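Local coordinates for protein probable aminotransferase (Pseudomonas aeruginosa, PDB 5YKR) that has no assigned function but belongs to the class-III aminotransferases, a family of pyridoxal phosphate enzymes, and carries its cofactor covalently bound, at residues I264-P268 against Y352-F356; A64-V69 against F89-Q93; V12-R18 against C452-L456; Q361-V366 against V442-D446. All blocks are in the same frame, centred on the assembly; numbering follows the deposited sequence. Where two conformers were deposited one is given.

Contact 1 of 4, residues I264-P268 against Y352-F356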
loop_
_atom_site.group_PDB
_atom_site.type_symbol
_atom_site.label_atom_id
_atom_site.label_comp_id
_atom_site.label_asym_id
_atom_site.label_seq_id
_atom_site.Cartn_x
_atom_site.Cartn_y
_atom_site.Cartn_z
ATOM N N ILE A 264 -6.280 -17.956 4.791
ATOM C CA ILE A 264 -5.400 -18.734 3.921
ATOM C C ILE A 264 -4.620 -19.803 4.714
ATOM O O ILE A 264 -4.102 -20.777 4.137
ATOM C CB ILE A 264 -4.482 -17.782 3.128
ATOM C CG1 ILE A 264 -3.731 -18.481 1.986
ATOM C CG2 ILE A 264 -3.514 -17.073 4.067
ATOM C CD1 ILE A 264 -4.634 -19.150 0.949
ATOM N N SER A 265 -4.586 -19.697 6.049
ATOM C CA SER A 265 -4.099 -20.788 6.880
ATOM C C SER A 265 -4.852 -22.109 6.716
ATOM O O SER A 265 -4.306 -23.164 7.091
ATOM C CB SER A 265 -4.073 -20.367 8.350
ATOM O OG SER A 265 -5.388 -20.227 8.852
ATOM N N CYS A 266 -6.083 -22.070 6.191
ATOM C CA CYS A 266 -6.941 -23.254 6.103
ATOM C C CYS A 266 -6.538 -24.228 5.020
ATOM O O CYS A 266 -6.958 -25.397 5.028
ATOM C CB CYS A 266 -8.359 -22.803 5.893
ATOM S SG CYS A 266 -9.018 -21.952 7.339
ATOM N N GLY A 267 -5.758 -23.768 4.034
ATOM C CA GLY A 267 -5.359 -24.651 2.939
ATOM C C GLY A 267 -4.879 -23.848 1.759
ATOM O O GLY A 267 -5.028 -22.620 1.736
ATOM N N PRO A 268 -4.387 -24.549 0.725
ATOM C CA PRO A 268 -3.803 -23.846 -0.400
ATOM C C PRO A 268 -4.795 -23.038 -1.241
ATOM O O PRO A 268 -4.378 -22.175 -2.016
ATOM C CB PRO A 268 -3.156 -24.957 -1.229
ATOM C CG PRO A 268 -3.757 -26.173 -0.753
ATOM C CD PRO A 268 -4.206 -26.000 0.639
ATOM N N TYR A 352 1.309 -27.524 3.324
ATOM C CA TYR A 352 0.180 -27.414 4.231
ATOM C C TYR A 352 0.032 -28.669 5.108
ATOM O O TYR A 352 -0.333 -28.575 6.261
ATOM C CB TYR A 352 -1.089 -27.070 3.496
ATOM C CG TYR A 352 -1.285 -25.587 3.230
ATOM C CD1 TYR A 352 -0.831 -24.988 2.052
ATOM C CD2 TYR A 352 -1.996 -24.802 4.115
ATOM C CE1 TYR A 352 -1.070 -23.642 1.784
ATOM C CE2 TYR A 352 -2.193 -23.455 3.875
ATOM C CZ TYR A 352 -1.756 -22.882 2.718
ATOM O OH TYR A 352 -2.044 -21.562 2.464
ATOM N N ARG A 353 0.295 -29.842 4.561
ATOM C CA ARG A 353 0.209 -31.052 5.349
ATOM C C ARG A 353 1.103 -30.961 6.572
ATOM O O ARG A 353 0.695 -31.295 7.702
ATOM C CB ARG A 353 0.535 -32.274 4.513
ATOM C CG ARG A 353 0.337 -33.577 5.283
ATOM C CD ARG A 353 0.563 -34.841 4.411
ATOM N NE ARG A 353 0.073 -34.721 3.026
ATOM C CZ ARG A 353 0.849 -34.465 1.955
ATOM N NH1 ARG A 353 2.187 -34.430 2.042
ATOM N NH2 ARG A 353 0.286 -34.309 0.780
ATOM N N HIS A 354 2.346 -30.557 6.349
ATOM C CA HIS A 354 3.293 -30.372 7.443
ATOM C C HIS A 354 2.797 -29.312 8.424
ATOM O O HIS A 354 2.814 -29.505 9.652
ATOM C CB HIS A 354 4.658 -29.971 6.901
ATOM C CG HIS A 354 5.675 -29.687 7.963
ATOM N ND1 HIS A 354 6.431 -30.691 8.530
ATOM C CD2 HIS A 354 6.072 -28.540 8.553
ATOM C CE1 HIS A 354 7.224 -30.165 9.440
ATOM N NE2 HIS A 354 7.020 -28.864 9.478
ATOM N N MET A 355 2.377 -28.175 7.898
ATOM C CA MET A 355 1.892 -27.088 8.771
ATOM C C MET A 355 0.703 -27.544 9.629
ATOM O O MET A 355 0.618 -27.212 10.819
ATOM C CB MET A 355 1.515 -25.889 7.893
ATOM C CG MET A 355 2.713 -25.199 7.255
ATOM S SD MET A 355 2.366 -24.190 5.811
ATOM C CE MET A 355 1.411 -22.864 6.531
ATOM N N PHE A 356 -0.187 -28.316 9.041
ATOM C CA PHE A 356 -1.380 -28.800 9.796
ATOM C C PHE A 356 -0.974 -29.784 10.906
ATOM O O PHE A 356 -1.502 -29.741 12.012
ATOM C CB PHE A 356 -2.356 -29.543 8.894
ATOM C CG PHE A 356 -3.019 -28.744 7.834
ATOM C CD1 PHE A 356 -3.098 -27.367 7.884
ATOM C CD2 PHE A 356 -3.586 -29.407 6.757
ATOM C CE1 PHE A 356 -3.752 -26.651 6.910
ATOM C CE2 PHE A 356 -4.222 -28.710 5.737
ATOM C CZ PHE A 356 -4.314 -27.311 5.836
#
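Y352 lays one face of its phenol ring against the backbone at G267 and P268, an instance of an aromatic ring using main chain as its stacking partner. G267 CA stands 3.9 Å from the centroid of the Y352 ring and P268 CD 4.0 Å from it, both as CH-pi contacts over the face, with the peptide bond between them lying over the ring. G267, lacking a beta carbon, adopts an extended backbone (phi 162°) in which one would press on the carbonyl of C266. The hydroxyl continues past the stack: Y352 OH donates to I264 O at 2.8 Å, tilted 34° from the carbonyl plane, and the CG1-CD1 arm of I264 runs nearly perpendicular to the phenol beside it. F356 reaches the same turn from one helical turn further on. Its CG lies anti to the carbonyl carbon (chi1 -66°), which swings the ring edge to S265 O, 3.5 Å from F356 CE1. Beyond the contact, S265 OG bonds to I382 O and P268 O to R127 NH1. The short 3-10 turn and loop between strand 255-259 and helix 270-275 thus lean on the start of helix 349-372, whose M355 packs on the loops bearing F89 and A384.

Contact 2 of 4, residues A64-V69 against F89-Q93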
loop_
_atom_site.group_PDB
_atom_site.type_symbol
_atom_site.label_atom_id
_atom_site.label_comp_id
_atom_site.label_asym_id
_atom_site.label_seq_id
_atom_site.Cartn_x
_atom_site.Cartn_y
_atom_site.Cartn_z
ATOM N N ALA A 64 17.233 -13.903 10.083
ATOM C CA ALA A 64 16.157 -14.885 10.229
ATOM C C ALA A 64 16.096 -15.781 9.033
ATOM O O ALA A 64 16.278 -15.323 7.891
ATOM C CB ALA A 64 14.818 -14.188 10.393
ATOM N N GLN A 65 15.769 -17.044 9.266
ATOM C CA GLN A 65 15.643 -18.035 8.182
ATOM C C GLN A 65 14.675 -19.095 8.644
ATOM O O GLN A 65 14.768 -19.560 9.798
ATOM C CB GLN A 65 16.998 -18.644 7.817
ATOM C CG GLN A 65 17.946 -17.728 7.020
ATOM C CD GLN A 65 18.919 -16.906 7.894
ATOM O OE1 GLN A 65 19.114 -17.183 9.098
ATOM N NE2 GLN A 65 19.541 -15.880 7.290
ATOM N N GLY A 66 13.703 -19.450 7.822
ATOM C CA GLY A 66 12.690 -20.441 8.237
ATOM C C GLY A 66 11.870 -19.923 9.404
ATOM O O GLY A 66 11.292 -18.877 9.303
ATOM N N ALA A 67 11.865 -20.681 10.510
ATOM C CA ALA A 67 11.196 -20.254 11.742
ATOM C C ALA A 67 12.192 -19.829 12.838
ATOM O O ALA A 67 11.822 -19.779 14.000
ATOM C CB ALA A 67 10.273 -21.358 12.282
ATOM N N ARG A 68 13.421 -19.492 12.479
ATOM C CA ARG A 68 14.451 -19.086 13.429
ATOM C C ARG A 68 14.783 -17.632 13.264
ATOM O O ARG A 68 14.964 -17.149 12.140
ATOM C CB ARG A 68 15.713 -19.946 13.254
ATOM C CG ARG A 68 15.478 -21.394 13.691
ATOM C CD ARG A 68 16.716 -22.301 13.586
ATOM N NE ARG A 68 17.671 -22.104 14.675
ATOM C CZ ARG A 68 18.871 -22.687 14.770
ATOM N NH1 ARG A 68 19.331 -23.523 13.840
ATOM N NH2 ARG A 68 19.633 -22.415 15.815
ATOM N N VAL A 69 14.849 -16.911 14.363
ATOM C CA VAL A 69 15.236 -15.488 14.380
ATOM C C VAL A 69 16.382 -15.305 15.369
ATOM O O VAL A 69 16.306 -15.876 16.452
ATOM C CB VAL A 69 14.039 -14.631 14.790
ATOM C CG1 VAL A 69 14.415 -13.143 14.984
ATOM C CG2 VAL A 69 12.955 -14.771 13.760
ATOM N N PHE A 89 4.836 -18.423 5.438
ATOM C CA PHE A 89 5.542 -19.631 4.985
ATOM C C PHE A 89 6.996 -19.725 5.367
ATOM O O PHE A 89 7.718 -20.584 4.857
ATOM C CB PHE A 89 5.299 -19.856 3.484
ATOM C CG PHE A 89 3.855 -20.009 3.169
ATOM C CD1 PHE A 89 3.260 -21.262 3.300
ATOM C CD2 PHE A 89 3.093 -18.920 2.773
ATOM C CE1 PHE A 89 1.930 -21.415 3.124
ATOM C CE2 PHE A 89 1.711 -19.068 2.621
ATOM C CZ PHE A 89 1.171 -20.337 2.787
ATOM N N GLY A 90 7.392 -18.880 6.331
ATOM C CA GLY A 90 8.759 -18.820 6.831
ATOM C C GLY A 90 9.526 -17.627 6.302
ATOM O O GLY A 90 9.164 -16.989 5.284
ATOM N N HIS A 91 10.609 -17.321 6.985
ATOM C CA HIS A 91 11.532 -16.300 6.537
ATOM C C HIS A 91 12.438 -16.836 5.449
ATOM O O HIS A 91 12.909 -17.971 5.537
ATOM C CB HIS A 91 12.341 -15.788 7.713
ATOM C CG HIS A 91 11.499 -15.205 8.788
ATOM N ND1 HIS A 91 10.719 -14.092 8.601
ATOM C CD2 HIS A 91 11.263 -15.638 10.051
ATOM C CE1 HIS A 91 10.081 -13.824 9.732
ATOM N NE2 HIS A 91 10.371 -14.761 10.633
ATOM N N ALA A 92 12.752 -15.979 4.461
ATOM C CA ALA A 92 13.796 -16.314 3.505
ATOM C C ALA A 92 13.561 -17.669 2.789
ATOM O O ALA A 92 14.493 -18.483 2.645
ATOM C CB ALA A 92 15.173 -16.286 4.189
ATOM N N GLN A 93 12.332 -17.921 2.371
ATOM C CA GLN A 93 12.056 -19.114 1.522
ATOM C C GLN A 93 12.953 -19.056 0.304
ATOM O O GLN A 93 12.968 -18.068 -0.414
ATOM C CB GLN A 93 10.581 -19.122 1.094
ATOM C CG GLN A 93 9.606 -19.856 1.951
ATOM C CD GLN A 93 9.697 -21.352 1.882
ATOM O OE1 GLN A 93 10.481 -21.957 1.083
ATOM N NE2 GLN A 93 8.876 -21.995 2.743
#
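G66 N donates to H91 O at 2.8 Å, and the reciprocal bond, H91 N to G66 O at 2.9 Å, is straighter, with an N-H...O angle of 172° and the donor in the carbonyl plane on a lone pair. Together they make one isolated antiparallel bridge, a hydrogen-bonded pair, which shows how a tight turn can hold a loop without extending a sheet. The turn is type II' from Q65 to R68, with G66 at its first corner (phi 64°), and Q65 and R68 exchange both backbone bonds across it. The imidazole of H91 leans against this turn because CG lies beside its own backbone N (chi1 -59°). H91 CD2 then comes within 3.3 Å of G66 O, while A64 CB meets the ring off-centre at 3.8 Å from H91 CG. V69 CG2 approaches the far end, 4.1 Å from H91 NE2, a nitrogen whose bond goes to D79 OD2. In the loop itself, Q93 NE2 reaches back to F89 O at 2.8 Å, while Q93 occupies the N-cap position. L110 of the second subunit packs on A64 and H91, and R105 O of that subunit accepts a bond from Q65 NE2. Within its own chain, the bridge joins the hairpin of strands 61-65 and 68-71 to the loop that leads into helix 94-104.

Contact 3 of 4, residues V12-R18 against C452-L456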
loop_
_atom_site.group_PDB
_atom_site.type_symbol
_atom_site.label_atom_id
_atom_site.label_comp_id
_atom_site.label_asym_id
_atom_site.label_seq_id
_atom_site.Cartn_x
_atom_site.Cartn_y
_atom_site.Cartn_z
ATOM N N VAL A 12 -0.249 -11.862 38.129
ATOM C CA VAL A 12 0.099 -11.501 36.730
ATOM C C VAL A 12 0.972 -10.258 36.709
ATOM O O VAL A 12 1.999 -10.212 36.040
ATOM C CB VAL A 12 -1.167 -11.287 35.846
ATOM C CG1 VAL A 12 -0.771 -10.908 34.431
ATOM C CG2 VAL A 12 -2.051 -12.532 35.793
ATOM N N GLU A 13 0.544 -9.223 37.428
ATOM C CA GLU A 13 1.330 -7.994 37.472
ATOM C C GLU A 13 2.747 -8.235 38.031
ATOM O O GLU A 13 3.728 -7.710 37.507
ATOM C CB GLU A 13 0.589 -6.958 38.334
ATOM C CG GLU A 13 1.398 -5.731 38.726
ATOM C CD GLU A 13 1.513 -4.746 37.599
ATOM O OE1 GLU A 13 1.163 -5.088 36.447
ATOM O OE2 GLU A 13 1.976 -3.637 37.855
ATOM N N THR A 14 2.857 -9.056 39.089
ATOM C CA THR A 14 4.152 -9.366 39.690
ATOM C C THR A 14 5.080 -10.077 38.687
ATOM O O THR A 14 6.245 -9.705 38.531
ATOM C CB THR A 14 3.973 -10.226 40.961
ATOM O OG1 THR A 14 3.238 -9.450 41.909
ATOM C CG2 THR A 14 5.312 -10.621 41.584
ATOM N N LEU A 15 4.556 -11.082 38.028
ATOM C CA LEU A 15 5.323 -11.808 37.016
ATOM C C LEU A 15 5.697 -10.906 35.881
ATOM O O LEU A 15 6.811 -10.948 35.429
ATOM C CB LEU A 15 4.532 -13.029 36.515
ATOM C CG LEU A 15 5.276 -13.893 35.479
ATOM C CD1 LEU A 15 6.609 -14.340 36.012
ATOM C CD2 LEU A 15 4.425 -15.052 35.037
ATOM N N PHE A 16 4.758 -10.064 35.453
ATOM C CA PHE A 16 5.005 -9.177 34.322
ATOM C C PHE A 16 6.130 -8.215 34.643
ATOM O O PHE A 16 7.018 -8.023 33.849
ATOM C CB PHE A 16 3.732 -8.442 33.924
ATOM C CG PHE A 16 3.845 -7.612 32.653
ATOM C CD1 PHE A 16 4.422 -8.122 31.510
ATOM C CD2 PHE A 16 3.281 -6.325 32.588
ATOM C CE1 PHE A 16 4.496 -7.349 30.350
ATOM C CE2 PHE A 16 3.364 -5.572 31.430
ATOM C CZ PHE A 16 3.961 -6.087 30.316
ATOM N N LYS A 17 6.080 -7.584 35.815
ATOM C CA LYS A 17 7.186 -6.690 36.212
ATOM C C LYS A 17 8.548 -7.387 36.256
ATOM O O LYS A 17 9.540 -6.821 35.834
ATOM C CB LYS A 17 6.910 -6.081 37.578
ATOM C CG LYS A 17 6.297 -4.711 37.550
ATOM C CD LYS A 17 6.121 -4.193 38.989
ATOM C CE LYS A 17 7.449 -4.018 39.744
ATOM N NZ LYS A 17 7.756 -2.623 40.167
ATOM N N ARG A 18 8.593 -8.592 36.804
ATOM C CA ARG A 18 9.834 -9.375 36.825
ATOM C C ARG A 18 10.315 -9.658 35.400
ATOM O O ARG A 18 11.497 -9.541 35.113
ATOM C CB ARG A 18 9.621 -10.702 37.578
ATOM C CG ARG A 18 10.908 -11.464 37.820
ATOM C CD ARG A 18 10.647 -12.754 38.614
ATOM N NE ARG A 18 9.876 -13.847 37.973
ATOM C CZ ARG A 18 10.169 -14.462 36.816
ATOM N NH1 ARG A 18 11.155 -14.067 36.055
ATOM N NH2 ARG A 18 9.417 -15.463 36.383
ATOM N N CYS A 452 4.435 -20.831 32.405
ATOM C CA CYS A 452 3.955 -19.486 32.708
ATOM C C CYS A 452 2.630 -19.537 33.478
ATOM O O CYS A 452 2.475 -18.879 34.521
ATOM C CB CYS A 452 3.782 -18.682 31.417
ATOM S SG CYS A 452 3.318 -16.975 31.686
ATOM N N LEU A 453 1.686 -20.298 32.948
ATOM C CA LEU A 453 0.381 -20.415 33.570
ATOM C C LEU A 453 0.471 -21.067 34.938
ATOM O O LEU A 453 -0.246 -20.637 35.861
ATOM C CB LEU A 453 -0.612 -21.141 32.682
ATOM C CG LEU A 453 -0.977 -20.405 31.404
ATOM C CD1 LEU A 453 -1.731 -21.299 30.435
ATOM C CD2 LEU A 453 -1.802 -19.193 31.737
ATOM N N GLY A 454 1.370 -22.032 35.103
ATOM C CA GLY A 454 1.542 -22.648 36.398
ATOM C C GLY A 454 2.086 -21.668 37.431
ATOM O O GLY A 454 1.638 -21.674 38.589
ATOM N N GLU A 455 3.019 -20.793 37.011
ATOM C CA GLU A 455 3.559 -19.777 37.921
ATOM C C GLU A 455 2.467 -18.825 38.366
ATOM O O GLU A 455 2.419 -18.432 39.523
ATOM C CB GLU A 455 4.730 -18.994 37.322
ATOM C CG GLU A 455 6.055 -19.724 37.316
ATOM C CD GLU A 455 7.225 -18.813 36.962
ATOM O OE1 GLU A 455 7.307 -17.694 37.541
ATOM O OE2 GLU A 455 8.055 -19.201 36.078
ATOM N N LEU A 456 1.582 -18.466 37.456
ATOM C CA LEU A 456 0.443 -17.611 37.734
ATOM C C LEU A 456 -0.574 -18.211 38.700
ATOM O O LEU A 456 -1.145 -17.476 39.482
ATOM C CB LEU A 456 -0.209 -17.111 36.423
ATOM C CG LEU A 456 0.709 -16.200 35.542
ATOM C CD1 LEU A 456 0.074 -15.924 34.191
ATOM C CD2 LEU A 456 1.169 -14.926 36.229
#
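L15 and L456 meet through differently set first torsions: in L15 the CG is trans to the backbone N (chi1 -178°), carrying the branch point toward the other helix, while in L456 it stands beside the N (chi1 -64°), turning the isobutyl group across the incoming chain. The two groups cross at about a right angle, and L15 CD2 lies 3.5 Å from L456 CD2, tighter than ordinary van der Waals contact. The same L456 methyl also rests on the neighbouring backbone, 3.6 Å from V12 CA, and touches V12 CG2 at 4.0 Å. L15 CD2 is also 4.0 Å from C452 SG, so one branch of L15 serves two residues a turn apart on the opposing helix.

A salt bridge closes the more exposed margin. R18 stretches out and then bends at its third torsion, which brings the guanidinium edge to the carboxylate of E455; R18 NH2 donates to E455 OE1 at 3.3 Å on the syn lone pair, with the two planar groups nearly coplanar. At this length the pair is modest, and E455 has a second anchor in Y416 OH, bonded to OE2. L15 CD1 passes 3.8 Å from E455 OE1, bringing the apolar patch up to the charged rim.

The axes of the two short segments approach to 10.5 Å, with their N-to-C directions 128° apart, and helix 407-418 backs both V12 and C452. This leucine-based packing unites the N-terminal and C-terminal helices, consistent with the small domain of fold type I enzymes, which is built from both ends of the chain.

Contact 4 of 4, residues Q361-V366 against V442-D446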
loop_
_atom_site.group_PDB
_atom_site.type_symbol
_atom_site.label_atom_id
_atom_site.label_comp_id
_atom_site.label_asym_id
_atom_site.label_seq_id
_atom_site.Cartn_x
_atom_site.Cartn_y
_atom_site.Cartn_z
ATOM N N GLN A 361 -0.582 -30.439 16.704
ATOM C CA GLN A 361 0.203 -30.782 17.888
ATOM C C GLN A 361 0.162 -29.605 18.888
ATOM O O GLN A 361 -0.009 -29.776 20.078
ATOM C CB GLN A 361 1.646 -31.136 17.481
ATOM C CG GLN A 361 2.644 -31.452 18.625
ATOM C CD GLN A 361 4.125 -31.408 18.188
ATOM O OE1 GLN A 361 4.418 -31.391 16.986
ATOM N NE2 GLN A 361 5.057 -31.386 19.164
ATOM N N LEU A 362 0.340 -28.387 18.376
ATOM C CA LEU A 362 0.382 -27.197 19.216
ATOM C C LEU A 362 -0.989 -26.984 19.888
ATOM O O LEU A 362 -1.061 -26.738 21.106
ATOM C CB LEU A 362 0.828 -25.978 18.365
ATOM C CG LEU A 362 1.150 -24.705 19.159
ATOM C CD1 LEU A 362 2.216 -23.886 18.412
ATOM C CD2 LEU A 362 -0.098 -23.886 19.425
ATOM N N GLU A 363 -2.054 -27.115 19.095
ATOM C CA GLU A 363 -3.427 -26.997 19.581
ATOM C C GLU A 363 -3.704 -28.023 20.697
ATOM O O GLU A 363 -4.211 -27.675 21.751
ATOM C CB GLU A 363 -4.403 -27.237 18.431
ATOM C CG GLU A 363 -5.876 -27.245 18.850
ATOM C CD GLU A 363 -6.788 -27.844 17.785
ATOM O OE1 GLU A 363 -6.294 -28.444 16.792
ATOM O OE2 GLU A 363 -8.011 -27.678 17.938
ATOM N N ALA A 364 -3.357 -29.269 20.452
ATOM C CA ALA A 364 -3.598 -30.340 21.437
ATOM C C ALA A 364 -2.869 -30.048 22.749
ATOM O O ALA A 364 -3.431 -30.268 23.836
ATOM C CB ALA A 364 -3.190 -31.677 20.848
ATOM N N GLY A 365 -1.634 -29.556 22.661
ATOM C CA GLY A 365 -0.876 -29.188 23.850
ATOM C C GLY A 365 -1.520 -28.043 24.650
ATOM O O GLY A 365 -1.657 -28.126 25.855
ATOM N N VAL A 366 -1.911 -26.980 23.950
ATOM C CA VAL A 366 -2.606 -25.885 24.617
ATOM C C VAL A 366 -3.865 -26.419 25.314
ATOM O O VAL A 366 -4.149 -26.118 26.477
ATOM C CB VAL A 366 -2.919 -24.744 23.649
ATOM C CG1 VAL A 366 -3.769 -23.672 24.317
ATOM C CG2 VAL A 366 -1.636 -24.077 23.164
ATOM N N VAL A 442 7.371 -26.698 18.632
ATOM C CA VAL A 442 6.042 -26.798 19.226
ATOM C C VAL A 442 6.138 -27.254 20.693
ATOM O O VAL A 442 5.445 -26.697 21.569
ATOM C CB VAL A 442 5.154 -27.731 18.405
ATOM C CG1 VAL A 442 3.844 -27.987 19.118
ATOM C CG2 VAL A 442 4.914 -27.157 17.030
ATOM N N GLU A 443 6.993 -28.234 20.966
ATOM C CA GLU A 443 7.169 -28.691 22.338
ATOM C C GLU A 443 7.690 -27.576 23.238
ATOM O O GLU A 443 7.267 -27.458 24.411
ATOM C CB GLU A 443 8.096 -29.945 22.352
ATOM C CG GLU A 443 7.447 -31.150 21.686
ATOM C CD GLU A 443 8.412 -32.246 21.135
ATOM O OE1 GLU A 443 9.647 -32.278 21.446
ATOM O OE2 GLU A 443 7.913 -33.116 20.364
ATOM N N LEU A 444 8.596 -26.758 22.723
ATOM C CA LEU A 444 9.108 -25.630 23.514
ATOM C C LEU A 444 7.982 -24.645 23.814
ATOM O O LEU A 444 7.788 -24.222 24.971
ATOM C CB LEU A 444 10.267 -24.937 22.810
ATOM C CG LEU A 444 10.870 -23.703 23.506
ATOM C CD1 LEU A 444 11.459 -24.076 24.876
ATOM C CD2 LEU A 444 11.929 -23.065 22.650
ATOM N N HIS A 445 7.238 -24.237 22.799
ATOM C CA HIS A 445 6.049 -23.411 23.050
ATOM C C HIS A 445 5.181 -23.989 24.158
ATOM O O HIS A 445 4.743 -23.276 25.078
ATOM C CB HIS A 445 5.230 -23.286 21.749
ATOM C CG HIS A 445 3.905 -22.597 21.944
ATOM N ND1 HIS A 445 2.724 -23.248 22.270
ATOM C CD2 HIS A 445 3.593 -21.285 21.848
ATOM C CE1 HIS A 445 1.755 -22.361 22.395
ATOM N NE2 HIS A 445 2.254 -21.161 22.110
ATOM N N ASP A 446 4.863 -25.260 24.027
ATOM C CA ASP A 446 3.917 -25.927 24.928
ATOM C C ASP A 446 4.423 -25.881 26.366
ATOM O O ASP A 446 3.655 -25.547 27.297
ATOM C CB ASP A 446 3.696 -27.378 24.485
ATOM C CG ASP A 446 2.489 -27.982 25.134
ATOM O OD1 ASP A 446 1.379 -27.438 24.918
ATOM O OD2 ASP A 446 2.640 -28.955 25.915
HETATM O O HOH W 1 1.388 -25.919 22.585
HETATM O O HOH W 2 0.418 -29.760 27.106
#
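L362 overlaps the imidazole of H445, its CD1 methyl standing over one face at 4.1 Å from the ring centroid in a CH-pi contact. V366, one turn on, meets the same ring at its edge, with V366 CG2 3.9 Å from H445 CE1. At the other end V442 fits against L362 and Q361: its CG1, trans to the backbone N (chi1 172°), reaches 3.6 Å from L362 CA, and the extended chain of Q361 runs over it, with Q361 CD also 3.6 Å from V442 CG1. The amide end continues to E443, where it touches CG, and NE2 bonds weakly to A439 O.

The contact sets helix 349-372 against helix 439-456, the short segments inclined by only 19° with axes 9.5 Å apart, and L362 also packs on V386 of strand 385-389. The helices come close at G365. With no side chain there, the carboxylate of D446 moves in against bare backbone, D446 OD1 lying 3.0 Å from G365 CA. Direct bonding is absent, and G365 O and D446 OD1, both acceptors, lie close together; water intervenes instead. One water donates to L362 O and to D446 OD1 at 2.8 Å, and also bonds H445 ND1. A second donates to G365 O and, at 2.6 Å, to D446 OD2.

The example illustrates how a helix pair can hold a carboxylate at a seam that mixes aliphatic and polar groups. Each oxygen of D446 receives a hydrogen from water, consistent with an ionised carboxylate, and the same waters donate to the carbonyls, so facing acceptors are bridged by donors.

From the N terminus, helix 9-26 supplies the opening half of contact 3, which closes only at the end of the chain, so the other three contacts nest within its loop. These three follow one another in series: contact 2 closes a short loop from 64-69 to 89-93, contact 1 closes the longer one from 264-268 to 352-356, and contact 4 follows from 361-366 to 442-446. None of them cross. Contacts 1 and 2 touch, F89 packing on Y352 and M355. Helix 349-372 carries halves of contacts 1 and 4, and helix 439-456 halves of contacts 4 and 3, giving a continuous path from a loop following strand 255-259 to the joined chain ends.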